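Local coordinates for ABC-type transport system, sugar-family extracellular solute-binding protein (Peptoclostridium difficile 630, PDB 6HNI) that binds tyrosine as the extracellular substrate-binding lipoprotein of a probable ABC transporter and has adhesive properties, at residues Thr29-His34 and Ala90-Ser95; Thr72-Ala77 and Ala96-Asn101; Val45-Lys50 and Leu261-Gly266; Gly120-Leu125 and Met281-Ser286. The protein carries 1 engineered substitution. All blocks are in the same frame, centred on the assembly; numbering follows the deposited sequence. Where two conformers were deposited one is given.

Interaction 1 (Thr29-His34 and Ala90-Ser95). With TYR (tyrosine), chain B; EDO (1,2-ethanediol), chain E.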
# COMPACT_ATOMS: atom_id res chain seq x y z
N THR A 29 4.57 -10.52 9.55
CA THR A 29 3.09 -10.69 9.37
C THR A 29 2.68 -9.82 8.19
O THR A 29 2.79 -8.61 8.22
CB THR A 29 2.34 -10.40 10.67
OG1 THR A 29 0.90 -10.47 10.38
CG2 THR A 29 2.59 -9.08 11.29
N GLN A 30 2.23 -10.50 7.14
CA GLN A 30 1.83 -9.84 5.90
C GLN A 30 0.33 -10.13 5.62
O GLN A 30 -0.09 -11.26 5.72
CB GLN A 30 2.68 -10.35 4.74
CG GLN A 30 2.45 -9.64 3.43
CD GLN A 30 3.36 -10.09 2.30
OE1 GLN A 30 4.57 -10.36 2.53
NE2 GLN A 30 2.87 -10.09 1.07
N LEU A 31 -0.43 -9.09 5.27
CA LEU A 31 -1.88 -9.32 5.08
C LEU A 31 -2.23 -10.32 3.98
O LEU A 31 -3.07 -11.21 4.17
CB LEU A 31 -2.52 -7.97 4.83
CG LEU A 31 -4.02 -7.99 4.46
CD1 LEU A 31 -4.78 -8.55 5.62
CD2 LEU A 31 -4.40 -6.57 4.11
N VAL A 32 -1.60 -10.15 2.83
CA VAL A 32 -1.93 -10.87 1.61
C VAL A 32 -0.77 -10.69 0.61
O VAL A 32 -0.05 -9.73 0.71
CB VAL A 32 -3.29 -10.36 1.02
CG1 VAL A 32 -3.17 -8.94 0.53
CG2 VAL A 32 -3.83 -11.32 -0.07
N GLU A 33 -0.65 -11.57 -0.37
CA GLU A 33 0.18 -11.30 -1.56
C GLU A 33 -0.53 -10.32 -2.52
O GLU A 33 -1.53 -10.66 -3.22
CB GLU A 33 0.48 -12.59 -2.30
CG GLU A 33 1.29 -13.60 -1.53
CD GLU A 33 1.37 -14.95 -2.23
OE1 GLU A 33 0.94 -15.03 -3.39
OE2 GLU A 33 1.87 -15.92 -1.63
N HIS A 34 -0.07 -9.09 -2.53
CA HIS A 34 -0.29 -8.16 -3.65
C HIS A 34 1.08 -7.46 -3.89
O HIS A 34 1.92 -7.48 -2.98
CB HIS A 34 -1.51 -7.23 -3.55
CG HIS A 34 -1.50 -6.15 -2.49
ND1 HIS A 34 -0.82 -4.96 -2.64
CD2 HIS A 34 -2.24 -6.02 -1.36
CE1 HIS A 34 -1.11 -4.17 -1.61
NE2 HIS A 34 -1.99 -4.78 -0.83
N ALA A 90 5.56 -5.87 10.43
CA ALA A 90 4.11 -5.91 9.99
C ALA A 90 3.96 -5.11 8.70
O ALA A 90 4.33 -3.93 8.60
CB ALA A 90 3.21 -5.35 11.11
N ILE A 91 3.33 -5.78 7.71
CA ILE A 91 3.21 -5.25 6.38
C ILE A 91 1.71 -5.04 6.14
O ILE A 91 0.99 -6.02 5.99
CB ILE A 91 3.80 -6.22 5.33
CG1 ILE A 91 5.30 -6.52 5.63
CG2 ILE A 91 3.61 -5.70 3.93
CD1 ILE A 91 5.78 -7.65 4.77
N SER A 92 1.38 -3.75 6.04
CA SER A 92 -0.01 -3.19 5.87
C SER A 92 -0.58 -2.73 7.19
O SER A 92 -0.28 -3.23 8.28
CB SER A 92 -0.99 -4.15 5.19
OG SER A 92 -1.54 -5.06 6.12
N THR A 93 -1.61 -1.84 7.06
CA THR A 93 -2.32 -1.32 8.21
C THR A 93 -3.00 -2.42 9.02
O THR A 93 -2.88 -2.47 10.22
CB THR A 93 -3.23 -0.14 7.85
OG1 THR A 93 -2.46 0.94 7.37
CG2 THR A 93 -4.06 0.31 9.02
N PRO A 94 -3.85 -3.26 8.37
CA PRO A 94 -4.47 -4.34 9.16
C PRO A 94 -3.49 -5.26 9.92
O PRO A 94 -3.74 -5.60 11.09
CB PRO A 94 -5.34 -5.08 8.13
CG PRO A 94 -5.55 -4.09 7.03
CD PRO A 94 -4.25 -3.32 6.97
N SER A 95 -2.38 -5.61 9.25
CA SER A 95 -1.43 -6.48 9.94
C SER A 95 -0.74 -5.78 11.12
O SER A 95 -0.55 -6.38 12.17
CB SER A 95 -0.41 -6.95 8.91
OG SER A 95 -0.98 -7.69 7.83
N TYR B . -1.39 1.52 2.25
CA TYR B . -1.98 0.21 2.59
C TYR B . -2.16 0.11 4.09
O TYR B . -2.49 -0.98 4.56
CB TYR B . -1.23 -0.96 1.92
CG TYR B . -1.34 -0.95 0.43
CD1 TYR B . -2.60 -1.17 -0.19
CD2 TYR B . -0.30 -0.65 -0.40
CE1 TYR B . -2.73 -1.08 -1.55
CE2 TYR B . -0.41 -0.56 -1.77
CZ TYR B . -1.68 -0.77 -2.37
OH TYR B . -1.82 -0.67 -3.74
OXT TYR B . -2.07 1.10 4.79
C1 EDO E . -2.82 -14.88 -1.38
O1 EDO E . -1.88 -14.24 -0.46
C2 EDO E . -4.29 -14.74 -0.98
O2 EDO E . -4.95 -15.98 -0.75
O HOH W 1 -0.61 -9.35 12.26
O HOH W 2 -0.97 -10.41 8.47
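Strands 24-30 and 87-91 run parallel at their C-terminal ends, with Thr29 beside Ala90 and Gln30 beside Ile91. Ile91 N donates a hydrogen bond to Thr29 O at 2.9 Å, nearly along the C=O axis (167° at the oxygen). The return bond, Leu31 N to Ile91 O at 3.5 Å, is weak, as expected where the strands end and the chains part. Thr29 CG2 packs on Ala90 on one sheet face; on the other, the extended Gln30 chain crosses Ile91 obliquely. The amide of Gln30 turns back on its own segment: NE2 reaches Val32 O at 3.0 Å, with the oxygen close to the amide plane, and also bonds Asp38. Thr29 OG1, anti to its backbone N (chi1 175°), is held by two waters. It donates to one, which in turn donates a hydrogen bond to Ser95 O, and accepts from the other, which lies 2.8 Å from Ser95 OG. Leu31 CB sits against Ser92 OG and Ser95 OG, and its CD2 meets Pro94 CG. Past the strand ends the contact faces the ligand. Thr93 N donates to O of the bound tyrosine at 2.8 Å in an almost straight line (176°), and Thr93 OG1 donates to OXT at 2.6 Å, so one residue grips both carboxylate oxygens. This N-terminal turn of helix 93-102, with Ser92 at its N-cap position, would favour the negative charge. His34 CE1 lies 3.5 Å from the ligand's CE1, while His34 NE2 is hydrogen-bonded to Asn218 OD1. Ligand binding at the C-terminal strand ends of a parallel alpha/beta lobe is characteristic of periplasmic-binding-protein folds.

Interaction 2 (Thr72-Ala77 and Ala96-Asn101)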
# COMPACT_ATOMS: atom_id res chain seq x y z
N THR A 72 -7.18 -13.93 10.76
CA THR A 72 -5.87 -14.53 10.70
C THR A 72 -4.82 -13.47 10.98
O THR A 72 -3.76 -13.80 11.58
CB THR A 72 -5.64 -15.24 9.37
OG1 THR A 72 -6.72 -16.17 9.16
CG2 THR A 72 -4.34 -16.03 9.35
N THR A 73 -5.00 -12.21 10.63
CA THR A 73 -4.00 -11.18 11.05
C THR A 73 -3.90 -11.17 12.56
O THR A 73 -2.77 -10.93 13.13
CB THR A 73 -4.31 -9.72 10.56
OG1 THR A 73 -5.47 -9.21 11.19
CG2 THR A 73 -4.44 -9.67 9.09
N GLN A 74 -5.00 -11.41 13.25
CA GLN A 74 -5.01 -11.36 14.71
C GLN A 74 -4.42 -12.62 15.31
O GLN A 74 -3.65 -12.51 16.29
CB GLN A 74 -6.45 -11.16 15.20
CG GLN A 74 -7.03 -9.83 14.71
CD GLN A 74 -6.65 -8.63 15.54
OE1 GLN A 74 -6.11 -8.73 16.64
NE2 GLN A 74 -6.94 -7.44 15.00
N SER A 75 -4.71 -13.79 14.77
CA SER A 75 -4.11 -15.04 15.29
C SER A 75 -2.62 -15.07 15.01
O SER A 75 -1.89 -15.58 15.88
CB SER A 75 -4.79 -16.28 14.72
OG SER A 75 -4.73 -16.37 13.32
N ILE A 76 -2.15 -14.58 13.87
CA ILE A 76 -0.68 -14.55 13.60
C ILE A 76 -0.06 -13.72 14.68
O ILE A 76 1.01 -14.10 15.23
CB ILE A 76 -0.39 -13.96 12.20
CG1 ILE A 76 -0.82 -14.94 11.08
CG2 ILE A 76 1.04 -13.49 12.08
CD1 ILE A 76 -0.90 -14.35 9.71
N ALA A 77 -0.60 -12.54 14.94
CA ALA A 77 -0.01 -11.58 15.89
C ALA A 77 -0.02 -12.14 17.28
O ALA A 77 0.98 -12.03 18.03
CB ALA A 77 -0.72 -10.25 15.84
N ALA A 96 -0.43 -4.49 10.93
CA ALA A 96 0.16 -3.67 11.98
C ALA A 96 -0.75 -3.44 13.15
O ALA A 96 -0.35 -3.47 14.30
CB ALA A 96 0.66 -2.37 11.40
N GLN A 97 -2.03 -3.14 12.84
CA GLN A 97 -2.99 -2.94 13.92
C GLN A 97 -3.17 -4.20 14.77
O GLN A 97 -3.24 -4.10 16.01
CB GLN A 97 -4.36 -2.46 13.38
CG GLN A 97 -4.29 -1.06 12.88
CD GLN A 97 -5.66 -0.59 12.38
OE1 GLN A 97 -6.27 -1.26 11.53
NE2 GLN A 97 -6.07 0.59 12.82
N ALA A 98 -3.19 -5.34 14.11
CA ALA A 98 -3.27 -6.60 14.83
C ALA A 98 -2.04 -6.85 15.74
O ALA A 98 -2.19 -7.28 16.85
CB ALA A 98 -3.46 -7.75 13.89
N ALA A 99 -0.85 -6.60 15.18
CA ALA A 99 0.41 -6.77 15.94
C ALA A 99 0.38 -5.87 17.18
O ALA A 99 0.66 -6.31 18.29
CB ALA A 99 1.57 -6.43 15.04
N PHE A 100 -0.04 -4.61 17.00
CA PHE A 100 -0.12 -3.67 18.10
C PHE A 100 -1.15 -4.08 19.17
O PHE A 100 -0.92 -3.92 20.38
CB PHE A 100 -0.30 -2.25 17.57
CG PHE A 100 -0.28 -1.15 18.61
CD1 PHE A 100 0.86 -0.94 19.42
CD2 PHE A 100 -1.36 -0.30 18.79
CE1 PHE A 100 0.88 0.10 20.34
CE2 PHE A 100 -1.33 0.74 19.69
CZ PHE A 100 -0.21 0.95 20.46
N ASN A 101 -2.29 -4.62 18.73
CA ASN A 101 -3.23 -5.14 19.66
C ASN A 101 -2.67 -6.32 20.45
O ASN A 101 -2.99 -6.48 21.61
CB ASN A 101 -4.52 -5.58 18.93
CG ASN A 101 -5.33 -4.41 18.39
OD1 ASN A 101 -5.15 -3.25 18.76
ND2 ASN A 101 -6.28 -4.74 17.53
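Helices 70-82 and 93-102 lie side by side, their local axes 8.2 Å apart at closest approach and crossing at -42°. The tight part is built from alanines. Ala98 CB enters between Thr73 and Ala77, coming within 3.3 Å of Thr73 O, and Ala77 CB answers by resting 3.5 Å from Ala98 O. With methyls against backbone on both sides, the CA atoms of Ala77 and Ala99 approach to 4.8 Å. Thr73 adds its OG1 flank to the Ala98 methyl; that hydroxyl, in the crowded position between backbone N and carbonyl carbon, bonds back to Met70 O within its own helix. The outer side is looser and faces solvent. There Gln74 bends at chi2 (-82°), which folds its amide over Ala98, with CD and NE2 each 3.7 Å from the CB. Its NE2 stops 3.8 Å from Asn101 ND2, the two amide planes only 23° apart, a spacing of van der Waals contact. On the inner side Ala99 turns its methyl to Ile88 and Ile108 of the sheet beneath. Two neighbouring helices joined through the intervening strand 87-91, packed closely over one face of a parallel sheet, are typical of right-handed beta-alpha-beta units in a Rossmann-like lobe.

Interaction 3 (Val45-Lys50 and Leu261-Gly266); sequences VKALEK and LGYKTG
Two helices of the lobe built on the five-stranded parallel sheet meet here, although 210 residues separate the segments: helix 35-50, which follows the first strand, and helix 258-273, which comes after the chain has returned from the four-stranded sheet of the second lobe. Their local axes approach to 7.4 Å and cross at -41°, a spacing made possible by small residues at the centre. Gly266, without a side chain, lets the Ala47 methyl rest on its backbone, with Ala47 CB 3.8 Å from Gly266 CA. The same Ala47 CB comes to 3.2 Å from Tyr263 O. It also sits over the face of the Tyr263 ring, 3.6 Å from the centroid and 7° off the ring normal, a well-centred CH-pi contact. The ring reaches this place because its CG is anti to the backbone N (chi1 -174°), which carries it across to the neighbouring helix. Such a return of the chain, with a late helix packed beside one from the N-terminal part, is a feature of periplasmic-binding-protein folds, in which the polypeptide passes between the two lobes more than once. Farther out, Lys50 extends past the phenol at about a right angle. Its CD touches Tyr263 OH at the ring edge, 3.0 Å away, so the aliphatic part of the lysine makes the contact. Lys46 presents the root of its side chain to the ring and sends its ammonium away to a salt bridge with Glu259, one turn before Tyr263. On the buried side Leu48 CD2 lies 4.1 Å from Gly266 O, and the Leu48 side chain also touches Ala269, Val270 and Leu273.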
# COMPACT_ATOMS: atom_id res chain seq x y z
N VAL A 45 14.19 -8.12 3.80
CA VAL A 45 15.10 -9.26 3.96
C VAL A 45 16.47 -8.94 3.35
O VAL A 45 17.53 -9.30 3.92
CB VAL A 45 14.46 -10.55 3.40
CG1 VAL A 45 15.42 -11.73 3.38
CG2 VAL A 45 13.19 -10.90 4.19
N LYS A 46 16.49 -8.28 2.20
CA LYS A 46 17.77 -7.90 1.57
C LYS A 46 18.53 -6.93 2.47
O LYS A 46 19.79 -7.06 2.58
CB LYS A 46 17.59 -7.28 0.18
CG LYS A 46 17.14 -8.24 -0.89
CD LYS A 46 16.90 -7.54 -2.22
CE LYS A 46 16.50 -8.55 -3.28
NZ LYS A 46 16.09 -7.86 -4.52
N ALA A 47 17.87 -5.97 3.12
CA ALA A 47 18.57 -5.03 4.00
C ALA A 47 19.17 -5.81 5.16
O ALA A 47 20.32 -5.56 5.57
CB ALA A 47 17.66 -3.90 4.52
N LEU A 48 18.46 -6.77 5.73
CA LEU A 48 18.99 -7.48 6.89
C LEU A 48 20.19 -8.27 6.44
O LEU A 48 21.25 -8.23 7.14
CB LEU A 48 17.94 -8.40 7.51
CG LEU A 48 16.94 -7.77 8.47
CD1 LEU A 48 15.94 -8.85 8.80
CD2 LEU A 48 17.52 -7.22 9.76
N GLU A 49 20.12 -8.92 5.30
CA GLU A 49 21.23 -9.71 4.82
C GLU A 49 22.48 -8.85 4.55
O GLU A 49 23.60 -9.24 4.92
CB GLU A 49 20.88 -10.46 3.53
CG GLU A 49 19.98 -11.68 3.71
CD GLU A 49 20.30 -12.82 2.75
OE1 GLU A 49 21.15 -12.62 1.85
OE2 GLU A 49 19.69 -13.90 2.91
N LYS A 50 22.32 -7.70 3.92
CA LYS A 50 23.44 -6.78 3.66
C LYS A 50 24.13 -6.30 4.96
O LYS A 50 25.34 -6.03 4.97
CB LYS A 50 22.98 -5.59 2.83
CG LYS A 50 24.17 -4.87 2.23
CD LYS A 50 23.78 -3.60 1.61
CE LYS A 50 24.96 -2.98 0.89
NZ LYS A 50 24.43 -1.71 0.33
N LEU A 261 11.19 1.00 0.16
CA LEU A 261 10.53 1.28 1.45
C LEU A 261 10.77 0.13 2.46
O LEU A 261 11.04 0.39 3.63
CB LEU A 261 9.02 1.57 1.26
CG LEU A 261 8.32 2.29 2.39
CD1 LEU A 261 8.66 3.79 2.37
CD2 LEU A 261 6.78 2.12 2.27
N GLY A 262 10.67 -1.10 1.97
CA GLY A 262 10.97 -2.27 2.77
C GLY A 262 12.44 -2.36 3.20
O GLY A 262 12.71 -2.68 4.35
N TYR A 263 13.29 -1.97 2.29
CA TYR A 263 14.77 -1.99 2.55
C TYR A 263 15.03 -0.99 3.67
O TYR A 263 15.77 -1.30 4.64
CB TYR A 263 15.47 -1.63 1.27
CG TYR A 263 16.96 -1.77 1.41
CD1 TYR A 263 17.69 -0.79 2.05
CD2 TYR A 263 17.63 -2.93 0.97
CE1 TYR A 263 19.09 -0.93 2.24
CE2 TYR A 263 19.02 -3.08 1.14
CZ TYR A 263 19.71 -2.08 1.78
OH TYR A 263 21.09 -2.25 2.00
N LYS A 264 14.47 0.22 3.62
CA LYS A 264 14.61 1.20 4.69
C LYS A 264 14.12 0.63 6.02
O LYS A 264 14.73 0.79 7.08
CB LYS A 264 13.86 2.53 4.33
CG LYS A 264 13.73 3.53 5.45
CD LYS A 264 15.08 4.13 5.81
CE LYS A 264 14.89 5.21 6.89
NZ LYS A 264 16.23 5.79 7.21
N THR A 265 12.97 -0.05 5.99
CA THR A 265 12.45 -0.65 7.20
C THR A 265 13.46 -1.72 7.80
O THR A 265 13.57 -1.84 9.02
CB THR A 265 11.08 -1.31 6.97
OG1 THR A 265 10.21 -0.40 6.22
CG2 THR A 265 10.41 -1.58 8.27
N GLY A 266 14.08 -2.47 6.90
CA GLY A 266 15.09 -3.45 7.33
C GLY A 266 16.27 -2.73 7.97
O GLY A 266 16.82 -3.25 8.96

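Interaction 4 (Gly120-Leu125 and Met281-Ser286)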
# COMPACT_ATOMS: atom_id res chain seq x y z
N GLY A 120 -3.79 4.54 14.86
CA GLY A 120 -3.62 4.37 16.30
C GLY A 120 -2.29 3.74 16.73
O GLY A 120 -2.17 3.33 17.86
N LEU A 121 -1.34 3.68 15.81
CA LEU A 121 -0.05 2.94 16.07
C LEU A 121 1.00 3.78 16.75
O LEU A 121 1.87 3.19 17.43
CB LEU A 121 0.47 2.47 14.75
CG LEU A 121 -0.43 1.45 13.98
CD1 LEU A 121 0.04 1.24 12.57
CD2 LEU A 121 -0.54 0.12 14.72
N VAL A 122 1.05 5.06 16.48
CA VAL A 122 2.08 5.98 16.98
C VAL A 122 1.39 7.24 17.42
O VAL A 122 0.31 7.60 16.84
CB VAL A 122 3.14 6.26 15.92
CG1 VAL A 122 3.78 4.97 15.42
CG2 VAL A 122 2.65 7.07 14.74
N LYS A 123 1.96 7.94 18.38
CA LYS A 123 1.40 9.23 18.81
C LYS A 123 1.70 10.35 17.83
O LYS A 123 0.79 11.11 17.50
CB LYS A 123 1.90 9.60 20.17
CG LYS A 123 1.38 8.65 21.24
CD LYS A 123 1.99 8.97 22.60
CE LYS A 123 1.73 7.83 23.56
NZ LYS A 123 2.07 8.21 24.95
N THR A 124 2.94 10.44 17.37
CA THR A 124 3.36 11.32 16.27
C THR A 124 4.35 10.55 15.39
O THR A 124 4.97 9.59 15.84
CB THR A 124 4.07 12.60 16.75
OG1 THR A 124 5.37 12.30 17.24
CG2 THR A 124 3.31 13.29 17.86
N LEU A 125 4.52 10.98 14.14
CA LEU A 125 5.49 10.34 13.25
C LEU A 125 6.94 10.52 13.77
O LEU A 125 7.74 9.61 13.73
CB LEU A 125 5.37 10.86 11.82
CG LEU A 125 4.05 10.54 11.14
CD1 LEU A 125 3.91 11.29 9.82
CD2 LEU A 125 3.88 9.04 10.98
N MET A 281 12.22 6.37 17.53
CA MET A 281 12.67 6.26 16.15
C MET A 281 11.61 6.90 15.23
O MET A 281 10.50 6.44 15.22
CB MET A 281 12.81 4.79 15.79
CG MET A 281 13.20 4.48 14.36
SD MET A 281 13.57 2.71 14.22
CE MET A 281 15.15 2.54 14.96
N PRO A 282 11.95 7.97 14.47
CA PRO A 282 10.97 8.58 13.59
C PRO A 282 10.51 7.66 12.47
O PRO A 282 11.30 6.90 11.89
CB PRO A 282 11.69 9.81 13.01
CG PRO A 282 13.01 9.87 13.65
CD PRO A 282 13.26 8.66 14.43
N VAL A 283 9.20 7.75 12.18
CA VAL A 283 8.63 7.06 11.03
C VAL A 283 9.13 7.74 9.74
O VAL A 283 9.12 8.97 9.63
CB VAL A 283 7.10 7.01 11.10
CG1 VAL A 283 6.54 6.36 9.83
CG2 VAL A 283 6.63 6.28 12.34
N ALA A 284 9.61 6.92 8.80
CA ALA A 284 10.14 7.38 7.54
C ALA A 284 9.13 7.26 6.41
O ALA A 284 8.29 6.36 6.40
CB ALA A 284 11.41 6.60 7.20
N THR A 285 9.21 8.20 5.46
CA THR A 285 8.40 8.19 4.26
C THR A 285 9.29 8.41 3.04
O THR A 285 10.46 8.78 3.19
CB THR A 285 7.36 9.33 4.26
OG1 THR A 285 8.03 10.60 4.40
CG2 THR A 285 6.39 9.15 5.37
N SER A 286 8.73 8.25 1.84
CA SER A 286 9.41 8.51 0.58
C SER A 286 8.79 9.65 -0.17
O SER A 286 7.57 9.67 -0.32
CB SER A 286 9.46 7.29 -0.31
OG SER A 286 10.12 7.59 -1.54
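Two irregular segments meet at a single backbone hydrogen bond, Val283 N to Leu125 O, 2.8 Å long and 168° at the hydrogen, with the donor 27° out of the carbonyl plane. The same oxygen takes a CA-H...O contact from Pro282 CA at 3.4 Å, so one carbonyl receives two neighbouring residues of the other segment. Beside this polar point the side chains of Leu125 and Val283 cross obliquely. Leu125 CG stands anti to its carbonyl carbon (chi1 -64°), and the extended chi2 brings CD2 alongside the isopropyl group, 3.8 Å from Val283 CB and 3.9 Å from CG1. Val283 CG1 is anti to its backbone N, leaving CG2 to face the oxygen of Leu125 and, more distantly, Val122 CG1 at 4.4 Å. Val122 is buried against Pro116, Val117 and Pro128, and Leu125 also touches Pro116, so the apolar patch continues into the loop that follows strand 108-113. Segment 281-286 is itself tied to edge strand 132-136, where Ala284 makes backbone hydrogen bonds with Gly134 and Ser136. The arrangement is that of a loop-to-loop contact at the edge of a parallel alpha/beta sheet, where a late connecting segment of a two-lobed binding protein passes the outermost strand.

All four contacts belong to the lobe built on the five-stranded parallel sheet. Interactions 1 and 2 have centres 10 Å apart, share helix 93-102 and touch, Thr29 packing on Ile76 and Leu31 on Thr73. Interaction 2 meets interaction 4 where Phe100 and Ala96 pack on Gly120 and Leu121, and Lys264 of interaction 3 touches Ala284 of interaction 4. Interactions 1 and 3 do not touch, but strand 24-30 leads directly into helix 35-50. Along the chain, interaction 2 is nested inside the loop closed by interaction 3, and interactions 3 and 4 alternate. Residues 261-266 and 281-286 thus join late chain to early chain within the lobe whose interaction 1 holds the tyrosine carboxylate.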